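Local atomic coordinates of putative glucoamylase (PDB entry 4GL3), a protein that is a putative glucoamylase of the six-hairpin clan and so probably hydrolyses glycosidic bonds in glucan-like carbohydrates. Residues R75-A79 / Y140-D144; W159-N165 / S205-I211; K191-H197 / W220-F226; T327-S331 / D380-I384. Where two conformers were deposited one is given. Residue numbers count along the deposited sequence, not the author numbering.

Contact 1: residues R75-A79 / Y140-D144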
loop_
_atom_site.group_PDB
_atom_site.type_symbol
_atom_site.label_atom_id
_atom_site.label_comp_id
_atom_site.label_asym_id
_atom_site.label_seq_id
_atom_site.Cartn_x
_atom_site.Cartn_y
_atom_site.Cartn_z
ATOM N N ARG A 75 -1.591 23.829 2.977
ATOM C CA ARG A 75 -2.338 23.359 1.846
ATOM C C ARG A 75 -1.746 23.865 0.526
ATOM O O ARG A 75 -1.779 23.169 -0.458
ATOM C CB ARG A 75 -3.790 23.809 1.906
ATOM C CG ARG A 75 -4.642 22.930 0.993
ATOM C CD ARG A 75 -5.870 23.659 0.571
ATOM N NE ARG A 75 -6.663 22.924 -0.408
ATOM C CZ ARG A 75 -7.582 22.008 -0.134
ATOM N NH1 ARG A 75 -7.829 21.583 1.096
ATOM N NH2 ARG A 75 -8.251 21.501 -1.133
ATOM N N GLU A 76 -1.269 25.100 0.519
ATOM C CA GLU A 76 -0.638 25.670 -0.662
ATOM C C GLU A 76 0.644 24.885 -0.965
ATOM O O GLU A 76 0.891 24.568 -2.117
ATOM C CB GLU A 76 -0.351 27.170 -0.484
ATOM C CG GLU A 76 -1.602 28.050 -0.306
ATOM C CD GLU A 76 -2.412 27.742 0.982
ATOM O OE1 GLU A 76 -1.830 27.498 2.086
ATOM O OE2 GLU A 76 -3.663 27.719 0.905
ATOM N N GLN A 77 1.428 24.538 0.062
ATOM C CA GLN A 77 2.640 23.753 -0.174
ATOM C C GLN A 77 2.320 22.392 -0.711
ATOM O O GLN A 77 3.003 21.905 -1.622
ATOM C CB GLN A 77 3.499 23.588 1.066
ATOM C CG GLN A 77 4.160 24.855 1.565
ATOM C CD GLN A 77 4.804 24.626 2.936
ATOM O OE1 GLN A 77 4.189 24.115 3.867
ATOM N NE2 GLN A 77 6.060 24.961 3.032
ATOM N N GLY A 78 1.311 21.758 -0.136
ATOM C CA GLY A 78 0.966 20.428 -0.521
ATOM C C GLY A 78 0.423 20.358 -1.947
ATOM O O GLY A 78 0.741 19.440 -2.707
ATOM N N ALA A 79 -0.397 21.340 -2.302
ATOM C CA ALA A 79 -0.959 21.457 -3.659
ATOM C C ALA A 79 0.150 21.688 -4.686
ATOM O O ALA A 79 0.147 21.115 -5.783
ATOM C CB ALA A 79 -1.992 22.586 -3.702
ATOM N N TYR A 140 -9.818 15.367 -2.896
ATOM C CA TYR A 140 -9.394 16.288 -1.809
ATOM C C TYR A 140 -9.139 17.716 -2.297
ATOM O O TYR A 140 -9.559 18.681 -1.659
ATOM C CB TYR A 140 -8.089 15.783 -1.182
ATOM C CG TYR A 140 -7.578 16.661 -0.046
ATOM C CD1 TYR A 140 -8.192 16.643 1.213
ATOM C CD2 TYR A 140 -6.483 17.495 -0.224
ATOM C CE1 TYR A 140 -7.720 17.426 2.257
ATOM C CE2 TYR A 140 -6.016 18.292 0.808
ATOM C CZ TYR A 140 -6.637 18.240 2.044
ATOM O OH TYR A 140 -6.185 19.024 3.026
ATOM N N PHE A 141 -8.416 17.855 -3.413
ATOM C CA PHE A 141 -8.053 19.186 -3.973
ATOM C C PHE A 141 -9.165 19.818 -4.805
ATOM O O PHE A 141 -9.038 19.947 -6.029
ATOM C CB PHE A 141 -6.760 19.092 -4.789
ATOM C CG PHE A 141 -5.567 18.754 -3.955
ATOM C CD1 PHE A 141 -4.973 19.711 -3.168
ATOM C CD2 PHE A 141 -5.089 17.479 -3.910
ATOM C CE1 PHE A 141 -3.905 19.400 -2.356
ATOM C CE2 PHE A 141 -4.001 17.151 -3.133
ATOM C CZ PHE A 141 -3.397 18.133 -2.367
ATOM N N THR A 142 -10.221 20.244 -4.109
ATOM C CA THR A 142 -11.482 20.658 -4.715
ATOM C C THR A 142 -11.646 22.167 -4.828
ATOM O O THR A 142 -12.685 22.623 -5.256
ATOM C CB THR A 142 -12.674 20.114 -3.884
ATOM O OG1 THR A 142 -12.549 20.603 -2.563
ATOM C CG2 THR A 142 -12.659 18.615 -3.792
ATOM N N LYS A 143 -10.642 22.961 -4.465
ATOM C CA LYS A 143 -10.752 24.424 -4.540
ATOM C C LYS A 143 -10.792 24.900 -5.986
ATOM O O LYS A 143 -10.154 24.315 -6.852
ATOM C CB LYS A 143 -9.559 25.096 -3.860
ATOM C CG LYS A 143 -9.396 24.750 -2.400
ATOM C CD LYS A 143 -8.507 25.771 -1.731
ATOM C CE LYS A 143 -8.737 25.797 -0.238
ATOM N NZ LYS A 143 -8.080 27.014 0.285
ATOM N N ASP A 144 -11.520 25.964 -6.242
ATOM C CA ASP A 144 -11.537 26.564 -7.557
ATOM C C ASP A 144 -10.365 27.560 -7.620
ATOM O O ASP A 144 -10.538 28.744 -7.385
ATOM C CB ASP A 144 -12.887 27.286 -7.776
ATOM C CG ASP A 144 -12.975 27.969 -9.137
ATOM O OD1 ASP A 144 -12.187 27.635 -10.059
ATOM O OD2 ASP A 144 -13.825 28.866 -9.282
HETATM O O HOH W 1 -6.609 22.332 3.799
HETATM O O HOH W 2 -9.857 19.449 1.296
HETATM O O HOH W 3 -5.536 26.891 -0.671
#

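Contact 2: residues W159-N165 / S205-I211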
loop_
_atom_site.group_PDB
_atom_site.type_symbol
_atom_site.label_atom_id
_atom_site.label_comp_id
_atom_site.label_asym_id
_atom_site.label_seq_id
_atom_site.Cartn_x
_atom_site.Cartn_y
_atom_site.Cartn_z
ATOM N N TRP A 159 -6.506 9.135 -15.240
ATOM C CA TRP A 159 -7.448 8.072 -14.893
ATOM C C TRP A 159 -8.192 7.562 -16.142
ATOM O O TRP A 159 -8.305 6.358 -16.325
ATOM C CB TRP A 159 -8.421 8.583 -13.829
ATOM C CG TRP A 159 -9.625 7.740 -13.542
ATOM C CD1 TRP A 159 -10.935 8.162 -13.577
ATOM C CD2 TRP A 159 -9.661 6.386 -13.077
ATOM N NE1 TRP A 159 -11.775 7.140 -13.195
ATOM C CE2 TRP A 159 -11.016 6.044 -12.885
ATOM C CE3 TRP A 159 -8.691 5.413 -12.851
ATOM C CZ2 TRP A 159 -11.414 4.776 -12.501
ATOM C CZ3 TRP A 159 -9.087 4.154 -12.437
ATOM C CH2 TRP A 159 -10.445 3.840 -12.276
ATOM N N ARG A 160 -8.687 8.469 -16.998
ATOM C CA ARG A 160 -9.384 8.044 -18.209
ATOM C C ARG A 160 -8.451 7.320 -19.233
ATOM O O ARG A 160 -8.920 6.476 -19.984
ATOM C CB ARG A 160 -10.124 9.195 -18.881
ATOM C CG ARG A 160 -11.300 9.742 -18.049
ATOM C CD ARG A 160 -11.861 11.002 -18.686
ATOM N NE ARG A 160 -12.485 10.629 -19.947
ATOM C CZ ARG A 160 -13.682 10.065 -20.054
ATOM N NH1 ARG A 160 -14.429 9.814 -18.979
ATOM N NH2 ARG A 160 -14.114 9.738 -21.249
ATOM N N GLN A 161 -7.153 7.568 -19.164
ATOM C CA GLN A 161 -6.193 6.958 -20.098
ATOM C C GLN A 161 -5.654 5.585 -19.640
ATOM O O GLN A 161 -4.946 4.921 -20.420
ATOM C CB GLN A 161 -5.047 7.929 -20.389
ATOM C CG GLN A 161 -5.403 9.147 -21.205
ATOM C CD GLN A 161 -4.152 9.985 -21.611
ATOM O OE1 GLN A 161 -3.118 9.990 -20.927
ATOM N NE2 GLN A 161 -4.241 10.667 -22.735
ATOM N N ALA A 162 -6.003 5.143 -18.415
ATOM C CA ALA A 162 -5.466 3.895 -17.867
ATOM C C ALA A 162 -6.265 2.731 -18.466
ATOM O O ALA A 162 -7.435 2.577 -18.140
ATOM C CB ALA A 162 -5.523 3.854 -16.351
ATOM N N GLU A 163 -5.608 1.914 -19.319
ATOM C CA GLU A 163 -6.300 0.875 -20.131
ATOM C C GLU A 163 -6.383 -0.479 -19.417
ATOM O O GLU A 163 -5.765 -1.472 -19.831
ATOM C CB GLU A 163 -5.621 0.703 -21.492
ATOM C CG GLU A 163 -5.666 1.921 -22.410
ATOM C CD GLU A 163 -4.686 1.755 -23.566
ATOM O OE1 GLU A 163 -4.678 0.664 -24.211
ATOM O OE2 GLU A 163 -3.880 2.684 -23.777
ATOM N N TRP A 164 -7.165 -0.528 -18.342
ATOM C CA TRP A 164 -7.254 -1.756 -17.522
ATOM C C TRP A 164 -7.570 -2.999 -18.382
ATOM O O TRP A 164 -6.917 -4.045 -18.238
ATOM C CB TRP A 164 -8.297 -1.583 -16.394
ATOM C CG TRP A 164 -8.005 -0.369 -15.572
ATOM C CD1 TRP A 164 -8.613 0.832 -15.656
ATOM C CD2 TRP A 164 -6.991 -0.245 -14.573
ATOM N NE1 TRP A 164 -8.021 1.735 -14.803
ATOM C CE2 TRP A 164 -7.024 1.092 -14.111
ATOM C CE3 TRP A 164 -6.036 -1.127 -14.041
ATOM C CZ2 TRP A 164 -6.131 1.575 -13.140
ATOM C CZ3 TRP A 164 -5.139 -0.662 -13.090
ATOM C CH2 TRP A 164 -5.183 0.693 -12.643
ATOM N N ASN A 165 -8.547 -2.873 -19.264
ATOM C CA ASN A 165 -9.015 -4.060 -19.973
ATOM C C ASN A 165 -8.004 -4.623 -20.959
ATOM O O ASN A 165 -8.064 -5.817 -21.260
ATOM C CB ASN A 165 -10.367 -3.883 -20.664
ATOM C CG ASN A 165 -10.995 -5.219 -21.017
ATOM O OD1 ASN A 165 -11.194 -6.054 -20.144
ATOM N ND2 ASN A 165 -11.322 -5.425 -22.305
ATOM N N SER A 205 -14.093 -0.142 -12.234
ATOM C CA SER A 205 -14.532 1.257 -12.053
ATOM C C SER A 205 -14.263 2.166 -13.257
ATOM O O SER A 205 -14.825 3.257 -13.357
ATOM C CB SER A 205 -13.842 1.888 -10.830
ATOM O OG SER A 205 -14.062 1.156 -9.632
ATOM N N SER A 206 -13.401 1.737 -14.164
ATOM C CA SER A 206 -12.978 2.595 -15.300
ATOM C C SER A 206 -14.135 3.096 -16.141
ATOM O O SER A 206 -15.005 2.300 -16.545
ATOM C CB SER A 206 -12.007 1.833 -16.217
ATOM O OG SER A 206 -11.550 2.666 -17.281
ATOM N N PRO A 207 -14.174 4.413 -16.423
ATOM C CA PRO A 207 -15.203 4.919 -17.315
ATOM C C PRO A 207 -14.894 4.660 -18.794
ATOM O O PRO A 207 -15.747 4.896 -19.629
ATOM C CB PRO A 207 -15.176 6.432 -17.051
ATOM C CG PRO A 207 -13.738 6.694 -16.704
ATOM C CD PRO A 207 -13.381 5.516 -15.844
ATOM N N THR A 208 -13.693 4.184 -19.111
ATOM C CA THR A 208 -13.225 4.163 -20.487
ATOM C C THR A 208 -12.727 2.806 -20.941
ATOM O O THR A 208 -12.953 2.451 -22.058
ATOM C CB THR A 208 -12.077 5.175 -20.631
ATOM O OG1 THR A 208 -11.220 5.039 -19.490
ATOM C CG2 THR A 208 -12.640 6.647 -20.697
ATOM N N TYR A 209 -12.056 2.047 -20.079
ATOM C CA TYR A 209 -11.515 0.726 -20.433
ATOM C C TYR A 209 -11.831 -0.300 -19.320
ATOM O O TYR A 209 -10.935 -0.914 -18.766
ATOM C CB TYR A 209 -10.004 0.846 -20.580
ATOM C CG TYR A 209 -9.579 1.817 -21.632
ATOM C CD1 TYR A 209 -9.575 1.437 -22.990
ATOM C CD2 TYR A 209 -9.197 3.130 -21.297
ATOM C CE1 TYR A 209 -9.201 2.338 -23.989
ATOM C CE2 TYR A 209 -8.826 4.040 -22.290
ATOM C CZ TYR A 209 -8.808 3.636 -23.620
ATOM O OH TYR A 209 -8.457 4.512 -24.608
ATOM N N PRO A 210 -13.100 -0.449 -18.971
ATOM C CA PRO A 210 -13.468 -1.335 -17.843
ATOM C C PRO A 210 -13.356 -2.827 -18.190
ATOM O O PRO A 210 -13.455 -3.214 -19.369
ATOM C CB PRO A 210 -14.937 -1.013 -17.598
ATOM C CG PRO A 210 -15.440 -0.595 -18.953
ATOM C CD PRO A 210 -14.269 0.188 -19.573
ATOM N N ILE A 211 -13.143 -3.624 -17.159
ATOM C CA ILE A 211 -13.199 -5.094 -17.251
ATOM C C ILE A 211 -14.629 -5.611 -17.141
ATOM O O ILE A 211 -15.492 -4.986 -16.535
ATOM C CB ILE A 211 -12.287 -5.764 -16.194
ATOM C CG1 ILE A 211 -12.795 -5.431 -14.755
ATOM C CG2 ILE A 211 -10.827 -5.352 -16.378
ATOM C CD1 ILE A 211 -12.209 -6.285 -13.678
HETATM O O HOH W 4 -9.320 3.763 -16.444
#

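Contact 3: residues K191-H197 / W220-F226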
loop_
_atom_site.group_PDB
_atom_site.type_symbol
_atom_site.label_atom_id
_atom_site.label_comp_id
_atom_site.label_asym_id
_atom_site.label_seq_id
_atom_site.Cartn_x
_atom_site.Cartn_y
_atom_site.Cartn_z
ATOM N N LYS A 191 -4.060 -13.296 -9.095
ATOM C CA LYS A 191 -4.988 -14.244 -8.483
ATOM C C LYS A 191 -5.092 -13.899 -6.999
ATOM O O LYS A 191 -4.107 -13.511 -6.391
ATOM C CB LYS A 191 -4.454 -15.671 -8.590
ATOM C CG LYS A 191 -4.234 -16.174 -9.987
ATOM C CD LYS A 191 -5.488 -16.291 -10.862
ATOM C CE LYS A 191 -6.310 -17.514 -10.607
ATOM N NZ LYS A 191 -7.554 -17.579 -11.461
ATOM N N GLY A 192 -6.292 -13.974 -6.452
ATOM C CA GLY A 192 -6.534 -13.605 -5.036
ATOM C C GLY A 192 -6.189 -14.713 -4.057
ATOM O O GLY A 192 -5.979 -15.830 -4.475
ATOM N N HIS A 193 -6.155 -14.454 -2.745
ATOM C CA HIS A 193 -6.364 -13.134 -2.131
ATOM C C HIS A 193 -5.016 -12.657 -1.595
ATOM O O HIS A 193 -4.505 -13.191 -0.609
ATOM C CB HIS A 193 -7.382 -13.151 -0.981
ATOM C CG HIS A 193 -7.612 -11.790 -0.392
ATOM N ND1 HIS A 193 -8.519 -10.898 -0.921
ATOM C CD2 HIS A 193 -6.994 -11.144 0.625
ATOM C CE1 HIS A 193 -8.452 -9.760 -0.253
ATOM N NE2 HIS A 193 -7.551 -9.891 0.708
ATOM N N ASN A 194 -4.442 -11.691 -2.291
ATOM C CA ASN A 194 -3.160 -11.090 -1.927
ATOM C C ASN A 194 -3.301 -9.575 -1.829
ATOM O O ASN A 194 -4.378 -9.091 -1.498
ATOM C CB ASN A 194 -2.054 -11.548 -2.890
ATOM C CG ASN A 194 -2.278 -11.115 -4.320
ATOM O OD1 ASN A 194 -3.146 -10.315 -4.619
ATOM N ND2 ASN A 194 -1.504 -11.694 -5.222
ATOM N N GLU A 195 -2.232 -8.822 -2.099
ATOM C CA GLU A 195 -2.265 -7.368 -1.989
ATOM C C GLU A 195 -2.922 -6.668 -3.156
ATOM O O GLU A 195 -3.080 -5.452 -3.086
ATOM C CB GLU A 195 -0.829 -6.798 -1.825
ATOM C CG GLU A 195 0.020 -6.801 -3.121
ATOM C CD GLU A 195 0.847 -8.063 -3.345
ATOM O OE1 GLU A 195 0.360 -9.171 -3.055
ATOM O OE2 GLU A 195 1.980 -7.938 -3.867
ATOM N N CYS A 196 -3.303 -7.388 -4.225
ATOM C CA CYS A 196 -3.696 -6.722 -5.478
ATOM C C CYS A 196 -5.197 -6.509 -5.707
ATOM O O CYS A 196 -5.607 -6.294 -6.829
ATOM C CB CYS A 196 -3.176 -7.585 -6.619
ATOM S SG CYS A 196 -1.422 -7.915 -6.568
ATOM N N HIS A 197 -6.026 -6.632 -4.677
ATOM C CA HIS A 197 -7.488 -6.528 -4.834
ATOM C C HIS A 197 -7.922 -5.276 -5.631
ATOM O O HIS A 197 -8.843 -5.313 -6.509
ATOM C CB HIS A 197 -8.132 -6.536 -3.432
ATOM C CG HIS A 197 -9.586 -6.878 -3.408
ATOM N ND1 HIS A 197 -10.340 -6.761 -2.260
ATOM C CD2 HIS A 197 -10.421 -7.354 -4.366
ATOM C CE1 HIS A 197 -11.580 -7.155 -2.514
ATOM N NE2 HIS A 197 -11.650 -7.540 -3.777
ATOM N N TRP A 220 -9.801 -13.262 -10.420
ATOM C CA TRP A 220 -9.381 -12.964 -9.074
ATOM C C TRP A 220 -9.865 -14.013 -8.084
ATOM O O TRP A 220 -9.078 -14.476 -7.267
ATOM C CB TRP A 220 -9.849 -11.581 -8.640
ATOM C CG TRP A 220 -9.621 -11.231 -7.236
ATOM C CD1 TRP A 220 -10.567 -11.212 -6.259
ATOM C CD2 TRP A 220 -8.397 -10.812 -6.610
ATOM N NE1 TRP A 220 -10.037 -10.781 -5.103
ATOM C CE2 TRP A 220 -8.698 -10.554 -5.266
ATOM C CE3 TRP A 220 -7.087 -10.665 -7.043
ATOM C CZ2 TRP A 220 -7.748 -10.126 -4.356
ATOM C CZ3 TRP A 220 -6.136 -10.234 -6.147
ATOM C CH2 TRP A 220 -6.463 -9.977 -4.814
ATOM N N ALA A 221 -11.146 -14.387 -8.173
ATOM C CA ALA A 221 -11.837 -15.103 -7.086
ATOM C C ALA A 221 -11.818 -16.619 -7.186
ATOM O O ALA A 221 -12.770 -17.272 -6.789
ATOM C CB ALA A 221 -13.302 -14.605 -6.963
ATOM N N ASN A 222 -10.767 -17.200 -7.718
ATOM C CA ASN A 222 -10.708 -18.659 -7.866
ATOM C C ASN A 222 -9.236 -19.076 -7.882
ATOM O O ASN A 222 -8.565 -18.907 -8.888
ATOM C CB ASN A 222 -11.441 -19.139 -9.133
ATOM C CG ASN A 222 -11.620 -20.652 -9.142
ATOM O OD1 ASN A 222 -11.458 -21.291 -8.123
ATOM N ND2 ASN A 222 -11.955 -21.222 -10.284
ATOM N N ALA A 223 -8.730 -19.555 -6.744
ATOM C CA ALA A 223 -7.295 -19.861 -6.561
ATOM C C ALA A 223 -7.103 -20.648 -5.280
ATOM O O ALA A 223 -7.942 -20.575 -4.390
ATOM C CB ALA A 223 -6.445 -18.562 -6.552
ATOM N N ASN A 224 -6.053 -21.465 -5.202
ATOM C CA ASN A 224 -5.672 -22.122 -3.958
ATOM C C ASN A 224 -5.522 -21.149 -2.777
ATOM O O ASN A 224 -5.755 -21.531 -1.609
ATOM C CB ASN A 224 -4.343 -22.870 -4.118
ATOM C CG ASN A 224 -4.375 -23.936 -5.205
ATOM O OD1 ASN A 224 -5.402 -24.582 -5.481
ATOM N ND2 ASN A 224 -3.236 -24.130 -5.825
ATOM N N THR A 225 -5.142 -19.912 -3.098
ATOM C CA THR A 225 -4.884 -18.838 -2.149
ATOM C C THR A 225 -6.108 -17.905 -1.922
ATOM O O THR A 225 -5.988 -16.913 -1.207
ATOM C CB THR A 225 -3.699 -17.965 -2.650
ATOM O OG1 THR A 225 -3.993 -17.496 -3.985
ATOM C CG2 THR A 225 -2.352 -18.777 -2.641
ATOM N N PHE A 226 -7.261 -18.210 -2.535
ATOM C CA PHE A 226 -8.467 -17.397 -2.380
ATOM C C PHE A 226 -9.348 -17.882 -1.218
ATOM O O PHE A 226 -9.114 -17.462 -0.088
ATOM C CB PHE A 226 -9.224 -17.203 -3.701
ATOM C CG PHE A 226 -10.267 -16.118 -3.629
ATOM C CD1 PHE A 226 -9.879 -14.798 -3.450
ATOM C CD2 PHE A 226 -11.610 -16.425 -3.668
ATOM C CE1 PHE A 226 -10.812 -13.805 -3.329
ATOM C CE2 PHE A 226 -12.565 -15.430 -3.534
ATOM C CZ PHE A 226 -12.159 -14.114 -3.368
HETATM O O HOH W 5 -2.801 -15.004 -4.584
HETATM O O HOH W 6 -11.006 -10.558 -2.453
#

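Contact 4: residues T327-S331 / D380-I384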
loop_
_atom_site.group_PDB
_atom_site.type_symbol
_atom_site.label_atom_id
_atom_site.label_comp_id
_atom_site.label_asym_id
_atom_site.label_seq_id
_atom_site.Cartn_x
_atom_site.Cartn_y
_atom_site.Cartn_z
ATOM N N THR A 327 6.204 -2.006 10.025
ATOM C CA THR A 327 5.040 -1.681 9.233
ATOM C C THR A 327 3.904 -2.693 9.359
ATOM O O THR A 327 2.766 -2.305 9.159
ATOM C CB THR A 327 5.366 -1.415 7.756
ATOM O OG1 THR A 327 4.236 -0.783 7.131
ATOM C CG2 THR A 327 5.713 -2.720 7.001
ATOM N N ALA A 328 4.197 -3.953 9.723
ATOM C CA ALA A 328 3.164 -4.999 9.924
ATOM C C ALA A 328 2.166 -4.575 11.015
ATOM O O ALA A 328 0.986 -4.329 10.715
ATOM C CB ALA A 328 3.788 -6.380 10.258
ATOM N N ALA A 329 2.632 -4.472 12.256
ATOM C CA ALA A 329 1.747 -4.101 13.367
ATOM C C ALA A 329 1.208 -2.667 13.214
ATOM O O ALA A 329 0.022 -2.414 13.428
ATOM C CB ALA A 329 2.446 -4.257 14.724
ATOM N N LEU A 330 2.070 -1.736 12.844
ATOM C CA LEU A 330 1.719 -0.328 12.907
ATOM C C LEU A 330 0.629 -0.026 11.900
ATOM O O LEU A 330 -0.364 0.654 12.220
ATOM C CB LEU A 330 2.947 0.553 12.688
ATOM C CG LEU A 330 4.081 0.435 13.737
ATOM C CD1 LEU A 330 5.106 1.531 13.547
ATOM C CD2 LEU A 330 3.525 0.448 15.129
ATOM N N SER A 331 0.769 -0.567 10.684
ATOM C CA SER A 331 -0.199 -0.259 9.645
ATOM C C SER A 331 -1.546 -0.994 9.790
ATOM O O SER A 331 -2.511 -0.674 9.081
ATOM C CB SER A 331 0.396 -0.496 8.274
ATOM O OG SER A 331 1.562 0.294 8.093
ATOM N N ASP A 380 7.000 0.358 2.912
ATOM C CA ASP A 380 6.801 0.069 4.350
ATOM C C ASP A 380 6.449 1.357 5.158
ATOM O O ASP A 380 5.608 1.320 6.066
ATOM C CB ASP A 380 8.049 -0.628 4.889
ATOM C CG ASP A 380 8.275 -2.063 4.243
ATOM O OD1 ASP A 380 7.323 -2.661 3.707
ATOM O OD2 ASP A 380 9.402 -2.620 4.338
ATOM N N GLN A 381 7.028 2.500 4.770
ATOM C CA GLN A 381 6.779 3.775 5.442
ATOM C C GLN A 381 5.408 4.389 5.107
ATOM O O GLN A 381 4.744 4.956 5.968
ATOM C CB GLN A 381 7.896 4.784 5.137
ATOM C CG GLN A 381 9.280 4.412 5.691
ATOM C CD GLN A 381 9.304 4.040 7.176
ATOM O OE1 GLN A 381 8.970 2.904 7.577
ATOM N NE2 GLN A 381 9.831 4.915 7.961
ATOM N N GLY A 382 4.974 4.270 3.854
ATOM C CA GLY A 382 3.740 4.877 3.443
ATOM C C GLY A 382 2.539 4.443 4.263
ATOM O O GLY A 382 1.760 5.296 4.731
ATOM N N PRO A 383 2.361 3.119 4.412
ATOM C CA PRO A 383 1.178 2.630 5.147
ATOM C C PRO A 383 1.168 3.017 6.624
ATOM O O PRO A 383 0.088 3.130 7.209
ATOM C CB PRO A 383 1.231 1.087 4.954
ATOM C CG PRO A 383 2.030 0.891 3.671
ATOM C CD PRO A 383 3.059 2.018 3.692
ATOM N N ILE A 384 2.333 3.226 7.214
ATOM C CA ILE A 384 2.391 3.646 8.603
ATOM C C ILE A 384 1.715 4.999 8.733
ATOM O O ILE A 384 0.858 5.156 9.606
ATOM C CB ILE A 384 3.828 3.694 9.150
ATOM C CG1 ILE A 384 4.428 2.285 9.193
ATOM C CG2 ILE A 384 3.860 4.357 10.533
ATOM C CD1 ILE A 384 5.949 2.282 9.455
#

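Contact 1: residues R75-A79 / Y140-D144
Residues 75-79 form the first turn of helix 75-90, and Ala79 N donates to Arg75 O at 2.9 Å. Residues 140-144 lead from helix 124-140 towards helix 146-161. The closest CA atoms across the pair are those of Ala79 and Phe141, 7.5 Å apart. Phe141 is the centre of an inverse gamma turn, with a weak hydrogen bond from Thr142 N to Tyr140 O at 3.0 Å.

Arg75 reaches across in an extended form. Its NH2 donates to Tyr140 O at 3.2 Å. Tyr140 CE2 lies over one face of the guanidinium and Lys143 CE over the opposite face. The start of helix 75-90 meets the link between helices 124-140 and 146-161, consistent with the helical-hairpin fold of the six-hairpin clan. The charge of Arg75 is met by a salt bridge from its NE to Glu148 of helix 146-161. Water 2 joins Arg75 NH1 (3.0 Å) to Tyr140 O (3.1 Å). Water 3 joins Glu76 OE2 (2.6 Å) to Lys143 NZ (2.7 Å); these two charged atoms are 4.5 Å apart, beyond a salt bridge. Tyr140 OH is hydrogen-bonded to Glu69. On the buried side, Phe141 CE1 packs on Ala79 CB at 4.0 Å.

Contact 2: residues W159-N165 / S205-I211
Tyr209 lays its ring under the side chain of Glu163. Glu163 CG sits 3.6 Å from the centroid of the Tyr209 ring, only 5° off its normal, which makes a CH-pi contact. The carboxylate of Glu163 is held separately, by a hydrogen bond from its OE1 to His98. At the ring edge, Tyr209 CE2 is 3.4 Å from Arg160 O.

That same carbonyl, Arg160 O, accepts from Thr208 OG1 at 2.8 Å. Further along, Asn165 N makes a weak hydrogen bond to Tyr209 O at 3.1 Å. Trp164 CD1 touches Ser206 CB at 3.6 Å. Trp159 NE1 lies 3.5 Å from Pro207 CD, and its hydrogen bond goes to Asp405 near the start of helix 404-412.

Ser206 follows the end of helix 197-205. Its OG accepts from Thr208 N (3.2 Å) and Tyr209 N (2.9 Å), forming an ST turn and an ST motif. Water 4 donates to Trp159 O and Ala162 O, both at 2.8 Å, and accepts from Ser206 OG at 2.6 Å. The contact thus joins the C-terminal end of helix 146-161 to the link between helices 197-205 and 213-220.

Carbonyls at and just after the end of helix 146-161 take hydrogen bonds from Thr208 OG1 and water 4. The loop thus combines packing, chiefly of Tyr209, with a few polar links to backbone carbonyls.

Contact 3: residues K191-H197 / W220-F226
The peptide bond before His193 is cis, and Gly192 before it is packed into a corner formed by the face of Trp220 and the edge of Phe226. Gly192 CA lies 3.4 Å from the centroid of the Trp220 six-membered ring, 4° off the normal, a CH-pi contact. A CB on Gly192 would clash with both Trp220 and Phe226. His197 CA lies over the opposite face, 4.0 Å from that centroid of Trp220.

The loop leading into helix 197-205 meets the loop between helix 213-220 and strand 227-232. The cis peptide is itself hydrogen-bonded: His193 N donates to Thr225 O at 2.9 Å, and Thr225 OG1 to Gly192 O at 2.6 Å. Just before it, Gly192 N donates to Trp220 O at 2.9 Å. Thr225 belongs to the type I beta turn Ala223-Phe226.

Water 6 joins Trp220 NE1 (2.8 Å) to His193 ND1 (2.9 Å). His193, His197 and Trp220 form an aromatic cluster, and His197 is also hydrogen-bonded to Tyr256 and Tyr216. Asn194 OD1 accepts from Cys196 N at 3.0 Å, forming an Asx turn. Glu195 makes a weak hydrogen bond to a bound Tris molecule.

Direct hydrogen bonds and aromatic packing thus hold the buried cis link.

Contact 4: residues T327-S331 / D380-I384
One hydrogen bond crosses this contact: Thr327 OG1 donates to Asp380 O at 2.7 Å. The acceptor lies in the turn before Pro383. That residue has no N-H to return a bond to the preceding turn, and helix 378-393 is kinked there. Thr327 thus supplies a side-chain donor to a carbonyl next to the kink.

Ser331 lies one turn after Thr327. Its OG is 3.0 Å from Thr327 OG1 and 3.1 Å from Thr327 O, and its one proton could go to either. Towards the other helix, Ser331 OG packs 3.3 Å from Pro383 CB. It also lies 3.2 Å from Ile384 N, but the angle is too poor for a hydrogen bond.

The apolar part is small: Leu330 CB meets Ile384 CG1 at 4.2 Å. Mixed van der Waals contacts add to it. Thr327 OG1 is 3.7 Å from Ile384 CG1, and Thr327 CG2 is 3.7 Å from Asp380 OD1.

The short helical segments run nearly parallel. Their axes are 8.9 Å apart at closest approach and cross at 18°. The CA atoms of Ser331 and Ile384 are 4.8 Å apart, consistent with the small side chain of the serine. All the touching residues are buried. Ile384 also packs on Val22 of helix 15-27, and Leu330 packs on Met344 of helix 337-349.

Contacts 2 and 3 cross along the chain, because their segments alternate; helix 197-205 follows one segment of contact 3 and leads into one of contact 2. Their centres are 21 Å apart, with nearest atoms about 8 Å apart. Helix 146-161 starts just after contact 1 and ends in contact 2; the centres of contacts 1 and 2 are about 26 Å apart. Contact 4 lies deepest, its centre about 9 Å from that of the chain. Contacts 1 and 3 lie on opposite sides of the chain centre, about 36 Å between centres. In contact 3 the side chain of Cys196 is about 6 Å from a bound Tris, which probably comes from the crystallisation liquor but may mark a pocket.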